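Long-range contacts in carbohydrate kinase, FGGY (Novosphingobium aromaticivorans, PDB 3H6E), which probably transfers a phosphate group from ATP to a carbohydrate substrate, as kinases of the FGGY family do: residues Leu58-Val69 with Ala214-Ser222; Val202-Leu211 with Pro223-Leu231. All coordinates share one frame; numbering follows the deposited sequence.

Contact 1 (Leu58-Val69 with Ala214-Ser222); sequences LDVLSRYADHPV and AIAERTGLS
The CG of Arg-218 sits between its backbone N and carbonyl carbon (chi1 38°), and bends at chi2 and chi3 then carry the chain across Leu-58 at about a right angle, with Arg-218 CD 3.4 Å from Leu-58 CD1. Leu-58 CB lies over one face of the guanidinium, while Ser-62 OG stands at its edge. The second methyl of Leu-58, CD2, presses on Thr-219 CG2 at 3.5 Å. A chi1 of 76° gives Thr-219 this methyl contact and also sets its OG1 to accept from Leu-221 N (3.1 Å), an ST turn. Ser-62 OG lies between two carbonyl oxygens, 2.8 Å from Arg-218 O and 2.9 Å from Leu-58 O. Beside it, Ser-62 CA makes a CA-H...O contact with Thr-219 O. Past Gly-220, where phi turns positive, Leu-221 CD2 touches both Tyr-64 O (3.5 Å) and Val-69 CG2 (3.9 Å). The helical segments 58-63 and 214-219 cross at -64°; on the sheet side, Leu-61 and Val-69 touch Ile-9 of strand 9-13, and Tyr-64 OH hydrogen-bonds to Asp-31 of strand 29-36.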
# COMPACT_ATOMS: atom_id res chain seq x y z
N LEU A 58 -10.49 20.38 10.35
CA LEU A 58 -10.48 21.84 10.42
C LEU A 58 -10.25 22.29 11.86
O LEU A 58 -9.73 23.38 12.11
CB LEU A 58 -11.78 22.44 9.87
CG LEU A 58 -11.78 22.70 8.36
CD1 LEU A 58 -13.05 23.41 7.93
CD2 LEU A 58 -10.55 23.50 7.95
N ASP A 59 -10.62 21.43 12.81
CA ASP A 59 -10.32 21.64 14.22
C ASP A 59 -8.82 21.55 14.44
O ASP A 59 -8.18 22.52 14.84
CB ASP A 59 -11.01 20.59 15.09
CG ASP A 59 -12.52 20.75 15.11
OD1 ASP A 59 -13.01 21.84 14.76
OD2 ASP A 59 -13.21 19.78 15.49
N VAL A 60 -8.28 20.37 14.18
CA VAL A 60 -6.86 20.10 14.42
C VAL A 60 -5.96 21.06 13.66
O VAL A 60 -4.89 21.43 14.14
CB VAL A 60 -6.50 18.63 14.10
CG1 VAL A 60 -7.06 18.25 12.74
CG2 VAL A 60 -5.00 18.42 14.15
N LEU A 61 -6.39 21.47 12.47
CA LEU A 61 -5.64 22.45 11.69
C LEU A 61 -5.58 23.79 12.41
O LEU A 61 -4.57 24.50 12.34
CB LEU A 61 -6.25 22.64 10.30
CG LEU A 61 -5.86 21.63 9.22
CD1 LEU A 61 -6.35 22.10 7.87
CD2 LEU A 61 -4.36 21.43 9.19
N SER A 62 -6.66 24.13 13.11
CA SER A 62 -6.71 25.36 13.88
C SER A 62 -5.62 25.38 14.94
O SER A 62 -5.08 26.44 15.28
CB SER A 62 -8.08 25.54 14.54
OG SER A 62 -9.09 25.77 13.57
N ARG A 63 -5.28 24.21 15.46
CA ARG A 63 -4.30 24.08 16.54
C ARG A 63 -2.90 24.54 16.13
O ARG A 63 -2.11 24.97 16.98
CB ARG A 63 -4.26 22.65 17.06
CG ARG A 63 -5.59 22.14 17.59
CD ARG A 63 -5.43 20.89 18.43
NE ARG A 63 -6.71 20.42 18.96
CZ ARG A 63 -7.49 19.54 18.36
NH1 ARG A 63 -8.64 19.18 18.92
NH2 ARG A 63 -7.13 19.01 17.20
N TYR A 64 -2.59 24.46 14.84
CA TYR A 64 -1.25 24.81 14.37
C TYR A 64 -1.20 26.19 13.72
O TYR A 64 -0.47 26.39 12.75
CB TYR A 64 -0.75 23.75 13.37
CG TYR A 64 -0.92 22.32 13.83
CD1 TYR A 64 -0.07 21.76 14.77
CD2 TYR A 64 -1.93 21.52 13.30
CE1 TYR A 64 -0.23 20.45 15.19
CE2 TYR A 64 -2.10 20.21 13.71
CZ TYR A 64 -1.24 19.68 14.65
OH TYR A 64 -1.41 18.37 15.06
N ALA A 65 -1.98 27.13 14.25
CA ALA A 65 -2.05 28.47 13.67
C ALA A 65 -0.86 29.34 14.06
O ALA A 65 -0.56 30.33 13.38
CB ALA A 65 -3.36 29.14 14.06
N ASP A 66 -0.18 28.99 15.15
CA ASP A 66 0.97 29.76 15.62
C ASP A 66 2.23 29.40 14.85
O ASP A 66 3.27 30.04 15.03
CB ASP A 66 1.19 29.53 17.12
CG ASP A 66 0.31 30.40 17.98
OD1 ASP A 66 -0.78 30.81 17.51
OD2 ASP A 66 0.70 30.68 19.13
N HIS A 67 2.15 28.38 14.01
CA HIS A 67 3.33 27.86 13.32
C HIS A 67 3.50 28.43 11.91
O HIS A 67 2.52 28.77 11.24
CB HIS A 67 3.27 26.34 13.27
CG HIS A 67 3.19 25.70 14.62
ND1 HIS A 67 2.01 25.62 15.34
CD2 HIS A 67 4.13 25.10 15.39
CE1 HIS A 67 2.24 25.01 16.49
NE2 HIS A 67 3.51 24.68 16.54
N PRO A 68 4.76 28.53 11.46
CA PRO A 68 5.16 29.04 10.14
C PRO A 68 4.84 28.04 9.03
O PRO A 68 5.77 27.56 8.36
CB PRO A 68 6.68 29.19 10.26
CG PRO A 68 6.99 29.10 11.72
CD PRO A 68 5.94 28.21 12.29
N VAL A 69 3.57 27.73 8.84
CA VAL A 69 3.17 26.72 7.86
C VAL A 69 3.15 27.28 6.43
O VAL A 69 2.48 28.27 6.14
CB VAL A 69 1.79 26.11 8.21
CG1 VAL A 69 1.44 25.00 7.22
CG2 VAL A 69 1.80 25.58 9.63
N ALA A 214 -11.67 31.40 2.85
CA ALA A 214 -12.64 31.00 3.86
C ALA A 214 -12.09 29.92 4.77
O ALA A 214 -12.54 29.76 5.90
CB ALA A 214 -13.94 30.53 3.21
N ILE A 215 -11.11 29.17 4.28
CA ILE A 215 -10.47 28.12 5.07
C ILE A 215 -9.27 28.64 5.85
O ILE A 215 -9.12 28.35 7.04
CB ILE A 215 -10.06 26.91 4.20
CG1 ILE A 215 -11.23 25.94 4.08
CG2 ILE A 215 -8.86 26.20 4.81
CD1 ILE A 215 -10.83 24.57 3.61
N ALA A 216 -8.41 29.41 5.19
CA ALA A 216 -7.27 30.03 5.85
C ALA A 216 -7.75 30.75 7.10
O ALA A 216 -7.01 30.91 8.07
CB ALA A 216 -6.57 30.99 4.91
N GLU A 217 -9.01 31.18 7.06
CA GLU A 217 -9.61 31.94 8.14
C GLU A 217 -9.78 31.12 9.41
O GLU A 217 -9.06 31.30 10.39
CB GLU A 217 -10.97 32.49 7.70
CG GLU A 217 -11.40 33.72 8.47
CD GLU A 217 -10.36 34.83 8.41
OE1 GLU A 217 -9.59 34.86 7.42
OE2 GLU A 217 -10.30 35.65 9.35
N ARG A 218 -10.75 30.21 9.38
CA ARG A 218 -11.14 29.46 10.57
C ARG A 218 -10.07 28.48 11.07
O ARG A 218 -10.26 27.82 12.09
CB ARG A 218 -12.45 28.72 10.31
CG ARG A 218 -12.57 28.17 8.91
CD ARG A 218 -12.98 26.70 8.93
NE ARG A 218 -14.11 26.43 9.82
CZ ARG A 218 -14.00 26.11 11.11
NH1 ARG A 218 -12.81 26.03 11.68
NH2 ARG A 218 -15.09 25.87 11.82
N THR A 219 -8.96 28.39 10.35
CA THR A 219 -7.83 27.60 10.82
C THR A 219 -6.73 28.53 11.31
O THR A 219 -5.82 28.11 12.03
CB THR A 219 -7.25 26.70 9.71
OG1 THR A 219 -6.47 27.49 8.81
CG2 THR A 219 -8.37 26.00 8.95
N GLY A 220 -6.83 29.79 10.92
CA GLY A 220 -5.85 30.78 11.30
C GLY A 220 -4.52 30.56 10.61
O GLY A 220 -3.49 31.08 11.04
N LEU A 221 -4.55 29.77 9.54
CA LEU A 221 -3.36 29.56 8.72
C LEU A 221 -3.27 30.64 7.65
O LEU A 221 -4.29 31.20 7.24
CB LEU A 221 -3.39 28.17 8.07
CG LEU A 221 -3.23 26.97 9.00
CD1 LEU A 221 -3.50 25.68 8.24
CD2 LEU A 221 -1.83 26.94 9.61
N SER A 222 -2.05 30.94 7.22
CA SER A 222 -1.84 31.99 6.23
C SER A 222 -2.49 31.62 4.90
O SER A 222 -2.46 30.46 4.49
CB SER A 222 -0.35 32.24 6.02
OG SER A 222 -0.13 33.08 4.90

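Contact 2 (Val202-Leu211 with Pro223-Leu231); sequences VRAGDTVGAL and PDVQVLAGL
Strands 207-210 and 226-228 run antiparallel at 155°, with a classic beta bulge in which Val-208 and Gly-209 both face Val-227. Val-208 N gives to Val-227 O at 2.7 Å, and Val-227 N returns an almost straight bond (178°) to Gly-209 O. At Gly-209 a side chain would jam against the carbonyl O of Val-208. Gln-226, bent at chi2, folds its carboxamide over the neighbouring strand: OE1 lies 4.0 Å from Ala-210 CB and CD 4.0 Å from Thr-207 CG2, while NE2 comes nearest to that methyl and makes no hydrogen bond to Gly-209 O. An alanine here would lose the carboxamide and would probably uncover Ala-210 and open a gap beside the Thr-207 methyl. Facing the core, Leu-211 and Val-225 run alongside each other in one direction, and Leu-211 CD1 meets Val-227 CG2 at 4.0 Å. At the other end Val-202 CG1 touches Ala-229 CB (3.5 Å), and Gly-230 N bonds to Ala-204 O on a lone pair in the carbonyl plane (3.0 Å). Five backbone hydrogen bonds join the segments, so the pairing depends mainly on the main chain; apolar side chains, Thr-207 and Gln-226 add packing, without side-chain hydrogen bonds or salt bridges across.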
# COMPACT_ATOMS: atom_id res chain seq x y z
N VAL A 202 -2.39 15.67 -12.35
CA VAL A 202 -1.27 16.49 -11.91
C VAL A 202 -0.28 15.59 -11.17
O VAL A 202 -0.63 14.47 -10.78
CB VAL A 202 -1.76 17.64 -11.00
CG1 VAL A 202 -0.89 17.82 -9.78
CG2 VAL A 202 -1.89 18.93 -11.79
N ARG A 203 0.95 16.05 -11.02
CA ARG A 203 1.96 15.29 -10.30
C ARG A 203 1.85 15.53 -8.79
O ARG A 203 1.65 16.66 -8.35
CB ARG A 203 3.36 15.61 -10.83
CG ARG A 203 3.46 15.39 -12.33
CD ARG A 203 4.82 15.73 -12.90
NE ARG A 203 5.78 14.64 -12.77
CZ ARG A 203 5.66 13.45 -13.36
NH1 ARG A 203 4.60 13.18 -14.12
NH2 ARG A 203 6.59 12.52 -13.17
N ALA A 204 1.99 14.46 -8.02
CA ALA A 204 1.79 14.48 -6.57
C ALA A 204 2.46 15.65 -5.86
O ALA A 204 1.94 16.17 -4.87
CB ALA A 204 2.24 13.15 -5.95
N GLY A 205 3.62 16.06 -6.36
CA GLY A 205 4.37 17.14 -5.74
C GLY A 205 4.01 18.53 -6.24
O GLY A 205 4.45 19.53 -5.67
N ASP A 206 3.21 18.59 -7.30
CA ASP A 206 2.76 19.86 -7.85
C ASP A 206 1.92 20.60 -6.83
O ASP A 206 1.36 19.99 -5.93
CB ASP A 206 1.92 19.65 -9.11
CG ASP A 206 2.77 19.29 -10.31
OD1 ASP A 206 3.98 19.57 -10.28
OD2 ASP A 206 2.22 18.72 -11.28
N THR A 207 1.85 21.92 -6.97
CA THR A 207 1.01 22.73 -6.11
C THR A 207 -0.39 22.81 -6.70
O THR A 207 -0.57 23.26 -7.83
CB THR A 207 1.56 24.16 -5.96
OG1 THR A 207 2.89 24.11 -5.43
CG2 THR A 207 0.68 24.96 -5.02
N VAL A 208 -1.38 22.35 -5.94
CA VAL A 208 -2.77 22.45 -6.37
C VAL A 208 -3.20 23.91 -6.32
O VAL A 208 -3.91 24.39 -7.19
CB VAL A 208 -3.70 21.60 -5.49
CG1 VAL A 208 -5.14 21.71 -5.99
CG2 VAL A 208 -3.25 20.15 -5.49
N GLY A 209 -2.75 24.61 -5.28
CA GLY A 209 -3.04 26.02 -5.15
C GLY A 209 -2.91 26.52 -3.72
O GLY A 209 -2.54 25.76 -2.83
N ALA A 210 -3.23 27.79 -3.52
CA ALA A 210 -3.19 28.38 -2.19
C ALA A 210 -4.41 27.97 -1.39
O ALA A 210 -5.45 27.61 -1.95
CB ALA A 210 -3.10 29.89 -2.29
N LEU A 211 -4.29 28.01 -0.07
CA LEU A 211 -5.39 27.66 0.82
C LEU A 211 -6.57 28.59 0.57
O LEU A 211 -6.40 29.81 0.43
CB LEU A 211 -4.92 27.78 2.28
CG LEU A 211 -5.64 26.95 3.33
CD1 LEU A 211 -5.49 25.46 3.02
CD2 LEU A 211 -5.09 27.27 4.72
N PRO A 223 -3.07 32.62 4.22
CA PRO A 223 -3.67 32.40 2.89
C PRO A 223 -2.60 31.98 1.89
O PRO A 223 -2.93 31.51 0.80
CB PRO A 223 -4.21 33.79 2.52
CG PRO A 223 -4.35 34.51 3.82
CD PRO A 223 -3.23 34.01 4.67
N ASP A 224 -1.34 32.14 2.26
CA ASP A 224 -0.22 31.80 1.39
C ASP A 224 0.13 30.31 1.43
O ASP A 224 0.91 29.83 0.61
CB ASP A 224 1.02 32.62 1.77
CG ASP A 224 0.93 34.05 1.28
OD1 ASP A 224 0.66 34.25 0.07
OD2 ASP A 224 1.14 34.98 2.09
N VAL A 225 -0.45 29.59 2.39
CA VAL A 225 -0.21 28.16 2.50
C VAL A 225 -0.49 27.48 1.17
O VAL A 225 -1.51 27.76 0.53
CB VAL A 225 -1.10 27.51 3.59
CG1 VAL A 225 -0.93 25.99 3.58
CG2 VAL A 225 -0.75 28.07 4.96
N GLN A 226 0.42 26.61 0.75
CA GLN A 226 0.27 25.91 -0.52
C GLN A 226 -0.12 24.44 -0.31
O GLN A 226 0.48 23.74 0.49
CB GLN A 226 1.55 26.00 -1.35
CG GLN A 226 1.94 27.42 -1.74
CD GLN A 226 0.88 28.10 -2.60
OE1 GLN A 226 0.80 29.33 -2.65
NE2 GLN A 226 0.07 27.31 -3.28
N VAL A 227 -1.14 24.00 -1.04
CA VAL A 227 -1.56 22.61 -0.98
C VAL A 227 -0.98 21.84 -2.16
O VAL A 227 -1.00 22.32 -3.29
CB VAL A 227 -3.08 22.48 -0.99
CG1 VAL A 227 -3.48 21.03 -0.77
CG2 VAL A 227 -3.69 23.38 0.08
N LEU A 228 -0.46 20.65 -1.89
CA LEU A 228 0.08 19.79 -2.94
C LEU A 228 -0.97 18.78 -3.40
O LEU A 228 -1.94 18.53 -2.69
CB LEU A 228 1.34 19.08 -2.46
CG LEU A 228 2.67 19.79 -2.74
CD1 LEU A 228 2.50 21.30 -2.75
CD2 LEU A 228 3.74 19.35 -1.75
N ALA A 229 -0.76 18.22 -4.58
CA ALA A 229 -1.68 17.21 -5.11
C ALA A 229 -1.85 16.08 -4.11
O ALA A 229 -2.97 15.69 -3.79
CB ALA A 229 -1.18 16.68 -6.44
N GLY A 230 -0.74 15.57 -3.61
CA GLY A 230 -0.77 14.47 -2.66
C GLY A 230 -0.69 13.14 -3.36
O GLY A 230 -0.47 13.08 -4.58
N LEU A 231 -0.88 12.06 -2.61
CA LEU A 231 -0.71 10.72 -3.17
C LEU A 231 -1.43 9.63 -2.39
O LEU A 231 -2.10 9.89 -1.39
CB LEU A 231 0.78 10.38 -3.28
CG LEU A 231 1.67 10.73 -2.08
CD1 LEU A 231 1.34 9.88 -0.87
CD2 LEU A 231 3.13 10.58 -2.46

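The centres of the two contacts are about 16 Å apart, and their segments alternate along the chain: 58-69, 202-211, 214-222, 223-231. Helix 213-219 is the connection between the antiparallel strands 207-210 and 226-232, so contact 2 pairs the two strands, while contact 1 packs the helix that connects them against helix 50-63. They join directly where Leu-211 CD2 packs on Ala-216 and Leu-221, and where Val-69 meets Val-225. Just after Val-69, strand 71-76 runs parallel to strand 226-232 in the six-stranded mixed sheet, whose outermost strand on this side is 207-210. Residues distant in sequence are thereby drawn into one end of the N-terminal half of this actin-like ATPase fold.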